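Local atomic coordinates of putative triphosphoribosyl-dephospho-coA synthase (Archaeoglobus fulgidus DSM 4304, PDB entry 3H9P), a protein that is of unknown function but probably binds ATP and acts as a triphosphoribosyl-dephospho-CoA synthase. Residues V65-S70 with I240-A245; G74-I79 with G160-L165. All coordinates share one frame; numbering follows the deposited sequence.

Contact 1 (V65-S70 with I240-A245); sequences VPLISS and IFLALA
F241 reaches from helix 230-246 to the last turn of helix 58-68, where L67 and I68 receive its ring. With CG anti to the backbone N (chi1 -178°), the side chain is carried away from its own helix. CB and CG serve as the stalk, and the contacts begin further out. Along one side of the ring, CD2 and CE2 both come up to L67, with CE2 4.0 Å from L67 CB in an approach that is oblique to the ring. CE2 also lies 4.1 Å from the carbonyl O of L67. At the tip, F241 CZ is 4.1 Å from I68 CG1, and CE1 is scarcely farther from the same methylene, which sits over one face of the ring, displaced toward its rim. Cutting F241 back to an alanine is likely to leave L67 CB and I68 CG1 without their aromatic partner and to open a gap between the two helices.

A second, looser apolar touch lies beside the ring: L67 CD1 approaches L242 CG at 4.4 Å, which places the leucine across from two successive residues of helix 230-246.

The 65-70 segment is packed from several directions: I68 also rests on F27 of helix 24-33, and P66 on L87 of helix 76-88. L242 extends the packing past this pair of helices, touching S157 and A161 of helix 155-167.

Contact 2 (G74-I79 with G160-L165); sequences GGMVDI and GAKFLL
The first turn of helix 76-88 packs against the second half of helix 155-167, and M76 makes all the close contacts, meeting A161, K162 and L165. It is selenomethionine in this crystal, so selenium stands where the natural residue has sulfur. The chain is extended beyond CG and runs toward helix 155-167. SE rests 3.7 Å from A161 CB, with that methyl also near CE, and lies more loosely, at 4.4 Å, against L165 CD1. The terminal methyl continues to the aliphatic part of K162: CE is only 3.3 Å from K162 CG, tighter than ordinary van der Waals contact, and 3.8 Å from K162 CE. The two long side chains meet at about a right angle, the methyl lying against the flank of the lysine. The first torsion of M76 suggests strain as well, since chi1 of 127° brings CG close to eclipsing the carbonyl carbon.

This is helix-to-helix packing in an all-helical protein, and M76 is the first residue of helix 76-88, straight after the N-cap G75. At this helix start G75 N makes a weak hydrogen bond to the D78 carboxylate, 3.4 Å from N to OD2. G74, just before it, has backbone angles that call for glycine, and a CB there would also run into the D78 carboxylate. From outside the pair, E246 OE1 accepts a hydrogen bond from M76 N, tying the helix start to the end of helix 230-246. L242 of that same helix touches M76, while L165 leans on A243 and on W248 in the loop that follows.

In the fold
Helix 230-246 joins the two contacts. It is a direct partner in contact 1, whereas in contact 2 it borders both segments, with L242 O packed against M76 CB. Helices 58-68 and 76-88 follow each other in the chain, and I79 bridges them by packing on the carbonyl oxygens of L67 and S70. In sequence, contact 2 is nested within the loop that contact 1 closes. Contact 1 is the more interior, with three of its four touching residues buried and an aromatic ring set against aliphatic carbons. Contact 2 lies farther from the chain centre and is partly buried; there an extended selenomethionine chain runs onto the methylenes of a solvent-exposed lysine.

Contact 1 (V65-S70 with I240-A245)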
ATOM      1  N   VAL A  65      -5.363  18.095 -11.442  1.00 29.55           N
ATOM      2  CA  VAL A  65      -4.266  18.793 -12.057  1.00 28.57           C
ATOM      3  C   VAL A  65      -3.894  18.233 -13.447  1.00 28.66           C
ATOM      4  O   VAL A  65      -3.663  19.006 -14.384  1.00 29.15           O
ATOM      5  CB  VAL A  65      -3.079  18.925 -11.032  1.00 28.40           C
ATOM      6  CG1 VAL A  65      -1.829  19.353 -11.685  1.00 25.98           C
ATOM      7  CG2 VAL A  65      -3.485  19.890  -9.920  1.00 25.37           C
ATOM      8  N   PRO A  66      -3.834  16.899 -13.609  1.00 28.81           N
ATOM      9  CA  PRO A  66      -3.520  16.434 -14.976  1.00 28.84           C
ATOM     10  C   PRO A  66      -4.590  16.771 -16.019  1.00 28.80           C
ATOM     11  O   PRO A  66      -4.232  17.010 -17.178  1.00 28.39           O
ATOM     12  CB  PRO A  66      -3.426  14.915 -14.823  1.00 28.38           C
ATOM     13  CG  PRO A  66      -3.075  14.708 -13.443  1.00 28.39           C
ATOM     14  CD  PRO A  66      -3.808  15.777 -12.662  1.00 28.78           C
ATOM     15  N   LEU A  67      -5.871  16.781 -15.614  1.00 28.21           N
ATOM     16  CA  LEU A  67      -6.934  17.184 -16.528  1.00 28.01           C
ATOM     17  C   LEU A  67      -6.861  18.668 -16.822  1.00 27.99           C
ATOM     18  O   LEU A  67      -7.044  19.063 -17.951  1.00 26.94           O
ATOM     19  CB  LEU A  67      -8.328  16.838 -15.984  1.00 27.14           C
ATOM     20  CG  LEU A  67      -8.527  15.374 -15.567  1.00 25.64           C
ATOM     21  CD1 LEU A  67      -9.804  15.219 -14.731  1.00 23.21           C
ATOM     22  CD2 LEU A  67      -8.410  14.398 -16.721  1.00 19.13           C
ATOM     23  N   ILE A  68      -6.572  19.480 -15.799  1.00 27.81           N
ATOM     24  CA  ILE A  68      -6.446  20.900 -16.011  1.00 28.44           C
ATOM     25  C   ILE A  68      -5.243  21.258 -16.905  1.00 29.41           C
ATOM     26  O   ILE A  68      -5.274  22.225 -17.653  1.00 28.79           O
ATOM     27  CB  ILE A  68      -6.464  21.673 -14.695  1.00 29.11           C
ATOM     28  CG1 ILE A  68      -7.861  21.457 -14.041  1.00 30.96           C
ATOM     29  CG2 ILE A  68      -6.182  23.197 -14.974  1.00 27.25           C
ATOM     30  CD1 ILE A  68      -8.008  21.815 -12.553  1.00 33.08           C
ATOM     31  N   SER A  69      -4.201  20.446 -16.853  1.00 30.21           N
ATOM     32  CA  SER A  69      -3.010  20.704 -17.655  1.00 31.15           C
ATOM     33  C   SER A  69      -3.326  20.521 -19.116  1.00 30.44           C
ATOM     34  O   SER A  69      -2.614  21.038 -19.966  1.00 30.21           O
ATOM     35  CB  SER A  69      -1.850  19.788 -17.251  1.00 31.52           C
ATOM     36  OG  SER A  69      -2.013  18.509 -17.835  1.00 31.53           O
ATOM     37  N   SER A  70      -4.418  19.804 -19.388  1.00 30.25           N
ATOM     38  CA  SER A  70      -4.900  19.566 -20.762  1.00 29.31           C
ATOM     39  C   SER A  70      -6.261  20.232 -21.033  1.00 27.78           C
ATOM     40  O   SER A  70      -7.024  19.768 -21.894  1.00 28.77           O
ATOM     41  CB  SER A  70      -5.029  18.062 -20.998  1.00 29.79           C
ATOM     42  OG  SER A  70      -3.846  17.390 -20.603  1.00 32.37           O
ATOM     43  N   ILE A 240     -17.189  15.842 -12.475  1.00 26.12           N
ATOM     44  CA  ILE A 240     -17.808  17.142 -12.667  1.00 25.43           C
ATOM     45  C   ILE A 240     -16.976  17.959 -13.643  1.00 25.45           C
ATOM     46  O   ILE A 240     -17.503  18.534 -14.572  1.00 25.73           O
ATOM     47  CB  ILE A 240     -17.976  17.942 -11.324  1.00 25.80           C
ATOM     48  CG1 ILE A 240     -19.019  17.293 -10.401  1.00 25.22           C
ATOM     49  CG2 ILE A 240     -18.436  19.395 -11.603  1.00 23.97           C
ATOM     50  CD1 ILE A 240     -19.032  17.843  -8.965  1.00 24.85           C
ATOM     51  N   PHE A 241     -15.663  17.986 -13.429  1.00 26.23           N
ATOM     52  CA  PHE A 241     -14.780  18.700 -14.315  1.00 25.43           C
ATOM     53  C   PHE A 241     -14.930  18.225 -15.759  1.00 25.06           C
ATOM     54  O   PHE A 241     -15.081  19.029 -16.654  1.00 24.86           O
ATOM     55  CB  PHE A 241     -13.301  18.694 -13.891  1.00 24.46           C
ATOM     56  CG  PHE A 241     -12.423  19.522 -14.844  1.00 26.60           C
ATOM     57  CD1 PHE A 241     -12.406  20.908 -14.772  1.00 25.47           C
ATOM     58  CD2 PHE A 241     -11.732  18.914 -15.887  1.00 26.16           C
ATOM     59  CE1 PHE A 241     -11.669  21.690 -15.688  1.00 24.67           C
ATOM     60  CE2 PHE A 241     -10.984  19.678 -16.811  1.00 25.01           C
ATOM     61  CZ  PHE A 241     -10.962  21.072 -16.714  1.00 25.40           C
ATOM     62  N   LEU A 242     -14.860  16.926 -15.992  1.00 25.05           N
ATOM     63  CA  LEU A 242     -15.086  16.435 -17.364  1.00 25.00           C
ATOM     64  C   LEU A 242     -16.462  16.787 -17.923  1.00 24.66           C
ATOM     65  O   LEU A 242     -16.569  17.225 -19.075  1.00 25.72           O
ATOM     66  CB  LEU A 242     -14.806  14.934 -17.485  1.00 24.58           C
ATOM     67  CG  LEU A 242     -13.340  14.599 -17.190  1.00 23.97           C
ATOM     68  CD1 LEU A 242     -13.048  13.084 -17.140  1.00 21.30           C
ATOM     69  CD2 LEU A 242     -12.425  15.312 -18.213  1.00 20.79           C
ATOM     70  N   ALA A 243     -17.511  16.651 -17.112  1.00 24.49           N
ATOM     71  CA  ALA A 243     -18.862  16.936 -17.618  1.00 24.13           C
ATOM     72  C   ALA A 243     -19.012  18.413 -18.026  1.00 24.07           C
ATOM     73  O   ALA A 243     -19.703  18.739 -19.033  1.00 23.18           O
ATOM     74  CB  ALA A 243     -19.936  16.519 -16.592  1.00 23.94           C
ATOM     75  N   LEU A 244     -18.384  19.288 -17.227  1.00 23.01           N
ATOM     76  CA  LEU A 244     -18.336  20.746 -17.506  1.00 23.96           C
ATOM     77  C   LEU A 244     -17.665  21.045 -18.828  1.00 24.00           C
ATOM     78  O   LEU A 244     -18.159  21.867 -19.620  1.00 24.11           O
ATOM     79  CB  LEU A 244     -17.571  21.502 -16.418  1.00 23.15           C
ATOM     80  CG  LEU A 244     -18.243  21.575 -15.045  1.00 24.61           C
ATOM     81  CD1 LEU A 244     -17.340  22.285 -14.085  1.00 22.39           C
ATOM     82  CD2 LEU A 244     -19.618  22.274 -15.131  1.00 24.42           C
ATOM     83  N   ALA A 245     -16.547  20.373 -19.071  1.00 23.96           N
ATOM     84  CA  ALA A 245     -15.821  20.620 -20.290  1.00 25.63           C
ATOM     85  C   ALA A 245     -16.585  20.092 -21.466  1.00 26.02           C
ATOM     86  O   ALA A 245     -16.511  20.658 -22.538  1.00 26.02           O
ATOM     87  CB  ALA A 245     -14.445  20.013 -20.244  1.00 25.67           C
TER

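Contact 2 (G74-I79 with G160-L165)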
ATOM      1  N   GLY A  74     -10.058  19.765 -25.907  1.00 25.56           N
ATOM      2  CA  GLY A  74     -11.352  19.580 -26.615  1.00 26.17           C
ATOM      3  C   GLY A  74     -12.447  19.201 -25.623  1.00 27.45           C
ATOM      4  O   GLY A  74     -12.560  19.797 -24.557  1.00 28.18           O
ATOM      5  N   GLY A  75     -13.260  18.208 -25.953  1.00 27.52           N
ATOM      6  CA  GLY A  75     -14.249  17.718 -25.008  1.00 27.06           C
ATOM      7  C   GLY A  75     -13.625  16.778 -23.988  1.00 27.19           C
ATOM      8  O   GLY A  75     -12.403  16.648 -23.886  1.00 26.81           O
HETATM    9  N   MSE A  76     -14.491  16.114 -23.248  1.00 27.18           N
HETATM   10  CA  MSE A  76     -14.115  15.268 -22.114  1.00 28.01           C
HETATM   11  C   MSE A  76     -13.225  14.049 -22.440  1.00 26.94           C
HETATM   12  O   MSE A  76     -12.320  13.724 -21.671  1.00 25.48           O
HETATM   13  CB  MSE A  76     -15.387  14.918 -21.351  1.00 28.96           C
HETATM   14  CG  MSE A  76     -15.644  13.484 -21.086  1.00 33.85           C
HETATM   15 SE   MSE A  76     -17.544  13.101 -21.007  0.75 42.70          SE
HETATM   16  CE  MSE A  76     -17.443  11.204 -21.020  1.00 42.34           C
ATOM     17  N   VAL A  77     -13.464  13.399 -23.584  1.00 26.85           N
ATOM     18  CA  VAL A  77     -12.588  12.310 -24.032  1.00 26.28           C
ATOM     19  C   VAL A  77     -11.239  12.820 -24.503  1.00 26.07           C
ATOM     20  O   VAL A  77     -10.225  12.213 -24.224  1.00 26.75           O
ATOM     21  CB  VAL A  77     -13.259  11.400 -25.075  1.00 26.94           C
ATOM     22  CG1 VAL A  77     -12.228  10.661 -25.921  1.00 27.22           C
ATOM     23  CG2 VAL A  77     -14.137  10.374 -24.376  1.00 26.74           C
ATOM     24  N   ASP A  78     -11.222  13.959 -25.175  1.00 26.35           N
ATOM     25  CA  ASP A  78      -9.980  14.634 -25.528  1.00 26.59           C
ATOM     26  C   ASP A  78      -9.135  15.050 -24.335  1.00 25.91           C
ATOM     27  O   ASP A  78      -7.911  14.979 -24.412  1.00 26.49           O
ATOM     28  CB  ASP A  78     -10.258  15.830 -26.419  1.00 25.92           C
ATOM     29  CG  ASP A  78     -10.833  15.416 -27.731  1.00 31.57           C
ATOM     30  OD1 ASP A  78     -10.372  14.372 -28.276  1.00 32.97           O
ATOM     31  OD2 ASP A  78     -11.778  16.101 -28.204  1.00 35.94           O
ATOM     32  N   ILE A  79      -9.761  15.483 -23.245  1.00 25.50           N
ATOM     33  CA  ILE A  79      -8.982  15.999 -22.118  1.00 25.85           C
ATOM     34  C   ILE A  79      -8.294  14.830 -21.453  1.00 26.91           C
ATOM     35  O   ILE A  79      -7.087  14.849 -21.180  1.00 26.87           O
ATOM     36  CB  ILE A  79      -9.871  16.686 -21.065  1.00 26.17           C
ATOM     37  CG1 ILE A  79     -10.746  17.793 -21.682  1.00 25.86           C
ATOM     38  CG2 ILE A  79      -9.023  17.201 -19.855  1.00 25.79           C
ATOM     39  CD1 ILE A  79     -10.010  18.884 -22.301  1.00 28.69           C
ATOM     40  N   GLY A 160     -18.375   8.661 -14.790  1.00 27.56           N
ATOM     41  CA  GLY A 160     -19.070   9.603 -13.922  1.00 27.32           C
ATOM     42  C   GLY A 160     -19.579  10.812 -14.720  1.00 28.24           C
ATOM     43  O   GLY A 160     -20.720  11.274 -14.491  1.00 27.61           O
ATOM     44  N   ALA A 161     -18.778  11.295 -15.682  1.00 26.60           N
ATOM     45  CA  ALA A 161     -19.201  12.451 -16.460  1.00 27.52           C
ATOM     46  C   ALA A 161     -20.450  12.119 -17.305  1.00 27.88           C
ATOM     47  O   ALA A 161     -21.448  12.853 -17.313  1.00 28.14           O
ATOM     48  CB  ALA A 161     -18.071  12.948 -17.330  1.00 27.04           C
ATOM     49  N   LYS A 162     -20.400  10.983 -17.983  1.00 28.36           N
ATOM     50  CA  LYS A 162     -21.551  10.491 -18.716  1.00 28.05           C
ATOM     51  C   LYS A 162     -22.789  10.322 -17.810  1.00 27.99           C
ATOM     52  O   LYS A 162     -23.901  10.614 -18.230  1.00 28.52           O
ATOM     53  CB  LYS A 162     -21.194   9.192 -19.406  1.00 27.39           C
ATOM     54  CG  LYS A 162     -20.086   9.315 -20.451  1.00 29.35           C
ATOM     55  CD  LYS A 162     -19.819   7.942 -21.107  1.00 33.47           C
ATOM     56  CE  LYS A 162     -19.050   8.084 -22.405  1.00 36.81           C
ATOM     57  NZ  LYS A 162     -18.270   6.849 -22.757  1.00 37.00           N
ATOM     58  N   PHE A 163     -22.597   9.884 -16.569  1.00 27.73           N
ATOM     59  CA  PHE A 163     -23.706   9.739 -15.640  1.00 27.82           C
ATOM     60  C   PHE A 163     -24.394  11.101 -15.430  1.00 29.01           C
ATOM     61  O   PHE A 163     -25.620  11.223 -15.577  1.00 29.10           O
ATOM     62  CB  PHE A 163     -23.170   9.174 -14.330  1.00 27.59           C
ATOM     63  CG  PHE A 163     -24.228   8.808 -13.299  1.00 26.41           C
ATOM     64  CD1 PHE A 163     -24.696   7.502 -13.198  1.00 25.94           C
ATOM     65  CD2 PHE A 163     -24.668   9.748 -12.374  1.00 25.97           C
ATOM     66  CE1 PHE A 163     -25.635   7.140 -12.219  1.00 28.65           C
ATOM     67  CE2 PHE A 163     -25.610   9.418 -11.397  1.00 27.10           C
ATOM     68  CZ  PHE A 163     -26.091   8.104 -11.306  1.00 29.38           C
ATOM     69  N   LEU A 164     -23.592  12.115 -15.097  1.00 29.83           N
ATOM     70  CA  LEU A 164     -24.055  13.497 -14.876  1.00 30.12           C
ATOM     71  C   LEU A 164     -24.745  14.064 -16.088  1.00 30.65           C
ATOM     72  O   LEU A 164     -25.850  14.622 -15.982  1.00 30.83           O
ATOM     73  CB  LEU A 164     -22.892  14.420 -14.499  1.00 29.49           C
ATOM     74  CG  LEU A 164     -22.241  14.232 -13.119  1.00 29.49           C
ATOM     75  CD1 LEU A 164     -20.889  14.988 -13.032  1.00 27.48           C
ATOM     76  CD2 LEU A 164     -23.204  14.578 -11.909  1.00 25.23           C
ATOM     77  N   LEU A 165     -24.085  13.928 -17.240  1.00 30.89           N
ATOM     78  CA  LEU A 165     -24.636  14.411 -18.486  1.00 31.26           C
ATOM     79  C   LEU A 165     -26.011  13.818 -18.779  1.00 32.03           C
ATOM     80  O   LEU A 165     -26.861  14.536 -19.273  1.00 31.67           O
ATOM     81  CB  LEU A 165     -23.686  14.174 -19.662  1.00 31.24           C
ATOM     82  CG  LEU A 165     -22.331  14.901 -19.687  1.00 32.39           C
ATOM     83  CD1 LEU A 165     -21.714  14.614 -21.045  1.00 33.95           C
ATOM     84  CD2 LEU A 165     -22.464  16.417 -19.435  1.00 28.50           C
TER